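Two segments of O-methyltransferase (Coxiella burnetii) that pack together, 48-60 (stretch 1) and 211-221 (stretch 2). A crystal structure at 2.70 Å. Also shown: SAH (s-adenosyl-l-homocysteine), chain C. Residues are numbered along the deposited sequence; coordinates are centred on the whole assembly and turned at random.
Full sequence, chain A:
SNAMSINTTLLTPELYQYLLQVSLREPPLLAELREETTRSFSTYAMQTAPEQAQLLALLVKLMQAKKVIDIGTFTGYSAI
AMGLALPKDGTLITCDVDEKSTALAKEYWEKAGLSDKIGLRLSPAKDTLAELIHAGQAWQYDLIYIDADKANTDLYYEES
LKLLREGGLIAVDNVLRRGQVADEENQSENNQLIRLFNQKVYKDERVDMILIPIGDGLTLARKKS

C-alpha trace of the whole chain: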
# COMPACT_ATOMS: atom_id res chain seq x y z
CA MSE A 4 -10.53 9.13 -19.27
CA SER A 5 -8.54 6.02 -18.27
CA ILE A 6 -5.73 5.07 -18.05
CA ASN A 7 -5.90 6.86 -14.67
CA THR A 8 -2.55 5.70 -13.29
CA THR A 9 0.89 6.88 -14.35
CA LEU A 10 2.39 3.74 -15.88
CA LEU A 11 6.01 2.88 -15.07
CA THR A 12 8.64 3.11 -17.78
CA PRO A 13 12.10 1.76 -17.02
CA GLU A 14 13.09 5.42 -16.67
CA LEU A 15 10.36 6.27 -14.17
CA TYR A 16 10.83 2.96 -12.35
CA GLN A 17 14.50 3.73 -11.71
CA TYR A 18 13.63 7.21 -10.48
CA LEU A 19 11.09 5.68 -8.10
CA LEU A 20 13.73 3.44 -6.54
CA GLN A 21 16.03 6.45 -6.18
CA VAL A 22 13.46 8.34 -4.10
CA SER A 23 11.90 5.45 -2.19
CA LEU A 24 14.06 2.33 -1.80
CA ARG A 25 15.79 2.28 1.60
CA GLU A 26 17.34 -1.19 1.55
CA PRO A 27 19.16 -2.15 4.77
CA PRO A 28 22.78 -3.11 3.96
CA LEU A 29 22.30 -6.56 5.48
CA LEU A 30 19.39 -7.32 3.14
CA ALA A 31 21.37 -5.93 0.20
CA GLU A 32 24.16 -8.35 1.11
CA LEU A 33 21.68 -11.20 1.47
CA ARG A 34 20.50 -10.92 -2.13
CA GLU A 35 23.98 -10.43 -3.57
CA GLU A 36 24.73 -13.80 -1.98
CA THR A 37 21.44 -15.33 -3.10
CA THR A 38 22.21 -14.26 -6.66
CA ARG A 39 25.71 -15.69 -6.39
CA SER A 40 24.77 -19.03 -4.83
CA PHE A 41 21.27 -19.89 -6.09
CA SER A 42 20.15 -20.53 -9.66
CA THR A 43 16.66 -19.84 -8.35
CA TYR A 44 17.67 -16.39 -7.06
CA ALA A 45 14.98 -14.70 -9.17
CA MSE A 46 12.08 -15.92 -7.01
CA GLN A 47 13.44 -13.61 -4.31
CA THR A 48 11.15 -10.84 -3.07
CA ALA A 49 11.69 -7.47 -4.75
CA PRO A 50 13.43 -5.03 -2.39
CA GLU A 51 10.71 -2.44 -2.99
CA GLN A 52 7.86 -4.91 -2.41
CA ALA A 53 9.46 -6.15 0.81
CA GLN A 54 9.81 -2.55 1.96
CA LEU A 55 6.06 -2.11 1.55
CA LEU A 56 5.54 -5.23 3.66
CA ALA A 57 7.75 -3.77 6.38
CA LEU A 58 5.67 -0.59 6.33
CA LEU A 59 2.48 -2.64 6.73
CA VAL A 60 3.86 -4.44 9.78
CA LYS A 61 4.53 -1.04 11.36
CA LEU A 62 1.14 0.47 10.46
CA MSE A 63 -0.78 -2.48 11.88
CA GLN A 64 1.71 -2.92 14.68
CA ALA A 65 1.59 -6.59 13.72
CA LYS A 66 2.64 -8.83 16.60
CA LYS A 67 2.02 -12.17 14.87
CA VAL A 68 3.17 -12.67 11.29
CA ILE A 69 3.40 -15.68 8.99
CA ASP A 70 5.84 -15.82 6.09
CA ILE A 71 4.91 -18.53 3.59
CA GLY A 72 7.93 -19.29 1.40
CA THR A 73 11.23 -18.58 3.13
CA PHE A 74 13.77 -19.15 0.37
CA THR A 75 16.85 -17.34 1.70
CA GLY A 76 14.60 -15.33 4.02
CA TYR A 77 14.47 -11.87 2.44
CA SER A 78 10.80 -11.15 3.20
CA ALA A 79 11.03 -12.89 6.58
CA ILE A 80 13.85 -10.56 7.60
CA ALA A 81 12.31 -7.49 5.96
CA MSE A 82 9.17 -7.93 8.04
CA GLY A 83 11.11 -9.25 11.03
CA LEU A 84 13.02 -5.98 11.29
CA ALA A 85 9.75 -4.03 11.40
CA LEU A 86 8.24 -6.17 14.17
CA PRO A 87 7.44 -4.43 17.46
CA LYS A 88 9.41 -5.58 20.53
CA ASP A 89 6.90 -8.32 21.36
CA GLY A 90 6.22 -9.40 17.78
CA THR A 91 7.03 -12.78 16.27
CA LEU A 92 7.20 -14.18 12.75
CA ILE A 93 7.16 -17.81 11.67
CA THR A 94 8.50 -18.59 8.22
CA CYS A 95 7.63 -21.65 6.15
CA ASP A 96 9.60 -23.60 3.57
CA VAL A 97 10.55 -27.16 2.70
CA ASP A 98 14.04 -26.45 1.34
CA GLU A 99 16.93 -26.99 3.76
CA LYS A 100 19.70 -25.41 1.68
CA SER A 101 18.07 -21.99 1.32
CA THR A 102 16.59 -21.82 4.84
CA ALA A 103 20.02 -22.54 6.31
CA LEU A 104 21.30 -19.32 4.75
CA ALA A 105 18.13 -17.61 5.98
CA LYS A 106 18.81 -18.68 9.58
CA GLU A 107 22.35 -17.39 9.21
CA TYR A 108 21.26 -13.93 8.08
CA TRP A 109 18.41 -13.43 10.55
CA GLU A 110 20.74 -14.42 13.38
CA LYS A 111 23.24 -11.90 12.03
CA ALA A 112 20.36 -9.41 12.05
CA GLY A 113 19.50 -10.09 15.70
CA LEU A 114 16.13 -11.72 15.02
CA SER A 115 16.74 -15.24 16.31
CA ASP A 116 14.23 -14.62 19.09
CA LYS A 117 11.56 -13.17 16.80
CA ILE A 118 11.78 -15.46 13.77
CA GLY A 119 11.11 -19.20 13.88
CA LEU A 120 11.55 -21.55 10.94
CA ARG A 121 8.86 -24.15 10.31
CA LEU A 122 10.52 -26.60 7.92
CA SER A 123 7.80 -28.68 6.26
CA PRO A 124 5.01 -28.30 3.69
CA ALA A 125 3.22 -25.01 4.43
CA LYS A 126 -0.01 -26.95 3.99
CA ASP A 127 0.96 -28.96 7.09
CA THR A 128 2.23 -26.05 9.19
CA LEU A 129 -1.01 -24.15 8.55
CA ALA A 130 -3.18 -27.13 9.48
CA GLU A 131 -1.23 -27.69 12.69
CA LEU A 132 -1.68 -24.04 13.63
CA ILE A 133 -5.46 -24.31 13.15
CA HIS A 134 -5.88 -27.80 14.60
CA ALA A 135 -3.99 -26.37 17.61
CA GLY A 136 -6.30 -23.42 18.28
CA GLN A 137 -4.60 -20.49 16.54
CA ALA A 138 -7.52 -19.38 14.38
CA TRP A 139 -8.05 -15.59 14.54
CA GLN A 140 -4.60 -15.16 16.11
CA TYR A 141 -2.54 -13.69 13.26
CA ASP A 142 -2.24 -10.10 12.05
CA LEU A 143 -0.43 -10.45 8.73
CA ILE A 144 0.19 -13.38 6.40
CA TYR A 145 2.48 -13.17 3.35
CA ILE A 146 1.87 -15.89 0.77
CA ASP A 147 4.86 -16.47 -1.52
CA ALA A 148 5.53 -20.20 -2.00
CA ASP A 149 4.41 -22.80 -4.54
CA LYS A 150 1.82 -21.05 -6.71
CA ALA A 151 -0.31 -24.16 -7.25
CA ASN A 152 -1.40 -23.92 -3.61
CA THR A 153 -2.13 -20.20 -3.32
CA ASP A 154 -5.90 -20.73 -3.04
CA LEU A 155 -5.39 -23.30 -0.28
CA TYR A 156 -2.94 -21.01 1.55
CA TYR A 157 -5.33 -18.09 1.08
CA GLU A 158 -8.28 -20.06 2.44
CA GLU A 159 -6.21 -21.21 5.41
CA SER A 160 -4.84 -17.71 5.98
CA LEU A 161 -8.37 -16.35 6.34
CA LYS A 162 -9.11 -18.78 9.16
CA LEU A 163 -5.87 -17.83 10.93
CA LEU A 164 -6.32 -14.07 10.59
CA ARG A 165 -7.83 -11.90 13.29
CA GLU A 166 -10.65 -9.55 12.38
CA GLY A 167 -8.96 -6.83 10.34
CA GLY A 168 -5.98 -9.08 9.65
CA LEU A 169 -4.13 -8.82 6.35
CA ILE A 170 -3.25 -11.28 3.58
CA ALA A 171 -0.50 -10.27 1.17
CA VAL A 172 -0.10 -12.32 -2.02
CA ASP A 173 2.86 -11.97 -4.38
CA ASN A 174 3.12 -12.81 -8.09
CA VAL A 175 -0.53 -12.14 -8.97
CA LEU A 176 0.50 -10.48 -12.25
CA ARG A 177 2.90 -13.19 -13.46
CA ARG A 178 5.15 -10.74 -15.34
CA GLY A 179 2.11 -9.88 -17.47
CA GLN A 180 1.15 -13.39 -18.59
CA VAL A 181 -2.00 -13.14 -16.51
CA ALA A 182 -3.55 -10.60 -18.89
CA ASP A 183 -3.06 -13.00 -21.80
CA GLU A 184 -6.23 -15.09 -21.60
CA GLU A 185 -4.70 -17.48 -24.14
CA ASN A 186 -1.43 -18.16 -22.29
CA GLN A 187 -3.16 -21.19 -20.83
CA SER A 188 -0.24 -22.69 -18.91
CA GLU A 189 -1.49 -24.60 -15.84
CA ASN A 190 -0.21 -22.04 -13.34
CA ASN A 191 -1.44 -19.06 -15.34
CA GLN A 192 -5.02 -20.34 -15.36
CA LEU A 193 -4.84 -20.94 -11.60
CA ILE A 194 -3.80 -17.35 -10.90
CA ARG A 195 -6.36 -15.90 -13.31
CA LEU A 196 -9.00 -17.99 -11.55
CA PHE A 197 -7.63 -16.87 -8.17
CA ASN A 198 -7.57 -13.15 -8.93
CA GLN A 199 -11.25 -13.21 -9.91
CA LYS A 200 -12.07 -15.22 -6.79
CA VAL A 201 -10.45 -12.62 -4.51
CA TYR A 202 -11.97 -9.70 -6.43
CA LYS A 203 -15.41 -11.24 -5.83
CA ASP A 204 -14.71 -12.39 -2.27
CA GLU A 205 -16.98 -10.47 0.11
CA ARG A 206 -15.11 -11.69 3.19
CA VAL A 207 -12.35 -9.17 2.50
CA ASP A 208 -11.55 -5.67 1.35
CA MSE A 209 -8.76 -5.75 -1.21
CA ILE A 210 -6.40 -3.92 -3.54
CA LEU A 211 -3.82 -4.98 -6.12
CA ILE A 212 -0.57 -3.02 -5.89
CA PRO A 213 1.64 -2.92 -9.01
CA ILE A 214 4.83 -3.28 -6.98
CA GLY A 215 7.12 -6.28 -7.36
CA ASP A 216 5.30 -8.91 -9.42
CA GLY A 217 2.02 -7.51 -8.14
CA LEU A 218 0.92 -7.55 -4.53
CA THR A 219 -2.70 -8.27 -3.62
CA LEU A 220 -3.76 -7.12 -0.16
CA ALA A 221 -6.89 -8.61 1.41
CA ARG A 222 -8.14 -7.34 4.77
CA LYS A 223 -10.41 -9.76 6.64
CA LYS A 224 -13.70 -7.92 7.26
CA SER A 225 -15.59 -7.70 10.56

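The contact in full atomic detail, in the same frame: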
# COMPACT_ATOMS: atom_id res chain seq x y z
N THR A 48 12.06 -11.98 -3.17
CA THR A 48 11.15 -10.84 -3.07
C THR A 48 11.85 -9.56 -3.50
O THR A 48 12.99 -9.30 -3.11
CB THR A 48 10.60 -10.69 -1.64
OG1 THR A 48 9.87 -11.86 -1.28
CG2 THR A 48 9.69 -9.48 -1.54
N ALA A 49 11.16 -8.76 -4.31
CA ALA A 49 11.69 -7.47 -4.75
C ALA A 49 11.92 -6.56 -3.55
O ALA A 49 11.07 -6.45 -2.67
CB ALA A 49 10.73 -6.82 -5.74
N PRO A 50 13.09 -5.90 -3.51
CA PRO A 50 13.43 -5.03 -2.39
C PRO A 50 12.32 -4.02 -2.10
O PRO A 50 12.00 -3.78 -0.94
CB PRO A 50 14.69 -4.31 -2.88
CG PRO A 50 15.31 -5.28 -3.82
CD PRO A 50 14.18 -5.98 -4.51
N GLU A 51 11.74 -3.45 -3.15
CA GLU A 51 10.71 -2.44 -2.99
C GLU A 51 9.39 -3.03 -2.47
O GLU A 51 8.68 -2.38 -1.72
CB GLU A 51 10.48 -1.67 -4.29
CG GLU A 51 9.95 -2.50 -5.44
CD GLU A 51 11.05 -3.09 -6.29
OE1 GLU A 51 12.12 -3.42 -5.75
OE2 GLU A 51 10.85 -3.22 -7.52
N GLN A 52 9.08 -4.25 -2.88
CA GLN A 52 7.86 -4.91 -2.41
C GLN A 52 8.01 -5.28 -0.93
O GLN A 52 7.08 -5.09 -0.14
CB GLN A 52 7.53 -6.15 -3.23
CG GLN A 52 6.15 -6.70 -2.93
CD GLN A 52 5.89 -8.05 -3.58
OE1 GLN A 52 6.28 -9.09 -3.05
NE2 GLN A 52 5.22 -8.04 -4.73
N ALA A 53 9.18 -5.79 -0.57
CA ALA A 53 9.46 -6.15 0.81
C ALA A 53 9.37 -4.92 1.71
O ALA A 53 8.89 -5.00 2.84
CB ALA A 53 10.84 -6.77 0.92
N GLN A 54 9.84 -3.79 1.20
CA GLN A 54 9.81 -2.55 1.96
C GLN A 54 8.39 -2.13 2.29
O GLN A 54 8.12 -1.60 3.37
CB GLN A 54 10.53 -1.44 1.20
CG GLN A 54 10.49 -0.09 1.89
CD GLN A 54 11.46 0.90 1.29
OE1 GLN A 54 12.56 0.53 0.88
NE2 GLN A 54 11.05 2.16 1.22
N LEU A 55 7.48 -2.38 1.35
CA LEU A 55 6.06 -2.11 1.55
C LEU A 55 5.50 -3.02 2.64
O LEU A 55 4.68 -2.60 3.45
CB LEU A 55 5.29 -2.31 0.25
CG LEU A 55 3.76 -2.45 0.33
CD1 LEU A 55 3.12 -1.21 0.93
CD2 LEU A 55 3.18 -2.76 -1.04
N LEU A 56 5.94 -4.28 2.63
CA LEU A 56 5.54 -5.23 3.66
C LEU A 56 5.98 -4.76 5.04
O LEU A 56 5.22 -4.83 6.00
CB LEU A 56 6.15 -6.61 3.38
CG LEU A 56 5.63 -7.40 2.18
CD1 LEU A 56 6.37 -8.72 2.08
CD2 LEU A 56 4.13 -7.63 2.29
N ALA A 57 7.22 -4.28 5.12
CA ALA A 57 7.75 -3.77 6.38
C ALA A 57 6.91 -2.60 6.88
O ALA A 57 6.65 -2.48 8.08
CB ALA A 57 9.21 -3.34 6.20
N LEU A 58 6.49 -1.73 5.96
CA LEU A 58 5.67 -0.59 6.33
C LEU A 58 4.31 -1.04 6.86
O LEU A 58 3.77 -0.42 7.78
CB LEU A 58 5.49 0.36 5.14
CG LEU A 58 4.84 1.72 5.45
CD1 LEU A 58 5.76 2.59 6.31
CD2 LEU A 58 4.48 2.46 4.17
N LEU A 59 3.77 -2.11 6.29
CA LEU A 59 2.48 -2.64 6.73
C LEU A 59 2.54 -3.22 8.14
O LEU A 59 1.62 -3.05 8.93
CB LEU A 59 1.98 -3.70 5.75
CG LEU A 59 1.59 -3.18 4.37
CD1 LEU A 59 1.17 -4.32 3.46
CD2 LEU A 59 0.49 -2.15 4.48
N VAL A 60 3.63 -3.92 8.44
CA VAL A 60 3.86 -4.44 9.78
C VAL A 60 3.83 -3.30 10.80
O VAL A 60 3.25 -3.42 11.88
CB VAL A 60 5.20 -5.20 9.89
CG1 VAL A 60 5.57 -5.44 11.35
CG2 VAL A 60 5.14 -6.51 9.12
N LEU A 211 -4.95 -4.36 -5.44
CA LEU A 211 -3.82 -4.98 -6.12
C LEU A 211 -2.76 -3.94 -6.45
O LEU A 211 -2.94 -3.10 -7.33
CB LEU A 211 -4.28 -5.70 -7.39
CG LEU A 211 -3.36 -6.77 -7.97
CD1 LEU A 211 -4.09 -7.60 -9.01
CD2 LEU A 211 -2.09 -6.16 -8.56
N ILE A 212 -1.64 -3.99 -5.73
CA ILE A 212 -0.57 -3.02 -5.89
C ILE A 212 0.41 -3.48 -6.96
O ILE A 212 0.95 -4.59 -6.88
CB ILE A 212 0.21 -2.81 -4.57
CG1 ILE A 212 -0.74 -2.67 -3.38
CG2 ILE A 212 1.12 -1.60 -4.68
CD1 ILE A 212 -1.46 -1.34 -3.33
N PRO A 213 0.66 -2.62 -7.96
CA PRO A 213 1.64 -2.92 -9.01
C PRO A 213 3.07 -2.67 -8.54
O PRO A 213 3.81 -1.91 -9.15
CB PRO A 213 1.26 -1.93 -10.11
CG PRO A 213 0.72 -0.76 -9.37
CD PRO A 213 -0.01 -1.33 -8.18
N ILE A 214 3.45 -3.31 -7.44
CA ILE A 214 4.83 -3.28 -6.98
C ILE A 214 5.33 -4.72 -6.90
O ILE A 214 4.55 -5.63 -6.60
CB ILE A 214 4.96 -2.57 -5.62
CG1 ILE A 214 6.37 -2.00 -5.45
CG2 ILE A 214 4.60 -3.50 -4.47
CD1 ILE A 214 6.52 -1.10 -4.25
N GLY A 215 6.61 -4.94 -7.18
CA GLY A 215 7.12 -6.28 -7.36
C GLY A 215 6.37 -6.93 -8.51
O GLY A 215 6.05 -6.27 -9.49
N ASP A 216 6.09 -8.22 -8.39
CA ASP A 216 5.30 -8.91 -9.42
C ASP A 216 3.80 -8.79 -9.16
O ASP A 216 3.01 -9.66 -9.53
CB ASP A 216 5.72 -10.37 -9.54
CG ASP A 216 5.14 -11.04 -10.77
OD1 ASP A 216 5.10 -10.40 -11.84
OD2 ASP A 216 4.71 -12.21 -10.67
N GLY A 217 3.40 -7.70 -8.51
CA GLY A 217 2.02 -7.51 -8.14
C GLY A 217 1.78 -8.03 -6.74
O GLY A 217 2.14 -9.16 -6.40
N LEU A 218 1.18 -7.19 -5.90
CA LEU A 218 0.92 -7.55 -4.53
C LEU A 218 -0.55 -7.31 -4.17
O LEU A 218 -0.98 -6.16 -4.04
CB LEU A 218 1.84 -6.78 -3.58
CG LEU A 218 1.72 -7.20 -2.11
CD1 LEU A 218 2.26 -8.61 -1.90
CD2 LEU A 218 2.43 -6.20 -1.23
N THR A 219 -1.31 -8.38 -4.04
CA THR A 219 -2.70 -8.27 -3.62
C THR A 219 -2.78 -8.20 -2.10
O THR A 219 -2.16 -9.01 -1.40
CB THR A 219 -3.56 -9.45 -4.12
OG1 THR A 219 -3.63 -9.41 -5.54
CG2 THR A 219 -4.97 -9.36 -3.56
N LEU A 220 -3.51 -7.22 -1.59
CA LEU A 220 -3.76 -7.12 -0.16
C LEU A 220 -5.23 -7.38 0.11
O LEU A 220 -6.10 -6.79 -0.53
CB LEU A 220 -3.36 -5.75 0.36
CG LEU A 220 -1.94 -5.30 0.01
CD1 LEU A 220 -1.68 -3.90 0.52
CD2 LEU A 220 -0.92 -6.28 0.56
N ALA A 221 -5.51 -8.28 1.04
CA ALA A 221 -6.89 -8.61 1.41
C ALA A 221 -7.07 -8.52 2.92
O ALA A 221 -6.53 -9.33 3.67
CB ALA A 221 -7.25 -9.99 0.90
N SAH C . 9.49 -14.72 0.16
CA SAH C . 10.66 -15.39 -0.35
CB SAH C . 10.39 -16.05 -1.69
CG SAH C . 10.36 -17.56 -1.70
SD SAH C . 10.26 -18.37 -3.29
C SAH C . 11.77 -14.41 -0.50
O SAH C . 12.75 -14.70 -1.25
OXT SAH C . 11.75 -13.31 0.10
C5' SAH C . 9.36 -19.91 -3.13
C4' SAH C . 9.70 -20.74 -2.02
O4' SAH C . 8.57 -21.64 -1.72
C3' SAH C . 10.84 -21.62 -2.35
O3' SAH C . 11.84 -21.41 -1.45
C2' SAH C . 10.32 -22.99 -2.23
O2' SAH C . 11.26 -23.82 -1.66
C1' SAH C . 9.15 -22.84 -1.34
N9 SAH C . 8.16 -23.91 -1.38
C8 SAH C . 7.77 -24.61 -2.46
N7 SAH C . 6.84 -25.49 -2.07
C5 SAH C . 6.63 -25.36 -0.74
C6 SAH C . 5.80 -26.00 0.18
N6 SAH C . 4.92 -27.05 -0.22
N1 SAH C . 5.85 -25.61 1.47
C2 SAH C . 6.67 -24.63 1.87
N3 SAH C . 7.48 -24.00 1.01
C4 SAH C . 7.48 -24.34 -0.30

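A helix packed alongside a β-hairpin usually meets it with a row of apolar side chains, while the turn of the hairpin, rich in unpaired backbone groups, often finds a polar partner. The contact between helix 50-60 and the hairpin of residues 211-221 in this O-methyltransferase illustrates both halves of that pattern, in segments more than 150 residues apart in sequence.

Along the hairpin, L211 lies out of reach of the helix, as the alternation of a strand would suggest, and the contact begins at I212. Its CA-to-CB bond points toward the helix, but the touch is slight, with CG2 4.3 Å from CD2 of L55. The backbone of I212 is occupied within the hairpin, its N and O pairing with O and N of L218. P213 again stands clear.

I214 is more deeply engaged. Its side chain, extended with both chi angles t, reaches the first turn of the helix: CG1 lies 3.6 Å from CG of E51, so the aliphatic part of an acidic residue serves as an apolar surface, and CD1 comes equally near, 3.6 Å, to the carbonyl O of E51. On its other branch, CG2 packs 3.8 Å from CD2 of L55. The carbonyl of I214 provides the one hydrogen bond across the contact, with NE2 of Q52 donating to O of I214 over 3.1 Å at a nearly straight 160°. That same oxygen accepts from N of G217 at 3.0 Å, closing the type II' turn, so the helix side chain binds the same carbonyl that accepts the turn's closing hydrogen bond.

G215 shows why close packing can demand glycine. Its phi is positive, and a CB here would sit 2.4 Å from NE2 of Q52, a clash; instead its bare CA lies 4.0 Å from CB of A49, the N-cap residue of the helix. D216 directs the end of its side chain away. At G217 the reason for glycine is different: a CB would point away from the helix but jam against the carbonyl of the preceding residue.

With L218 the strand resumes and the apolar theme returns. CD2 of L218 meets CD2 of L55 at 3.5 Å and CD2 of L56 at 4.2 Å, placing L55 against I212, I214 and L218 together. T219 is out of reach, L220 touches L59 (CD2 to CD1, 4.1 Å), and A221 is again remote. Helix 50-60 and strand 218-221 run nearly parallel, at 16°, which lets successive helical turns meet alternate strand residues.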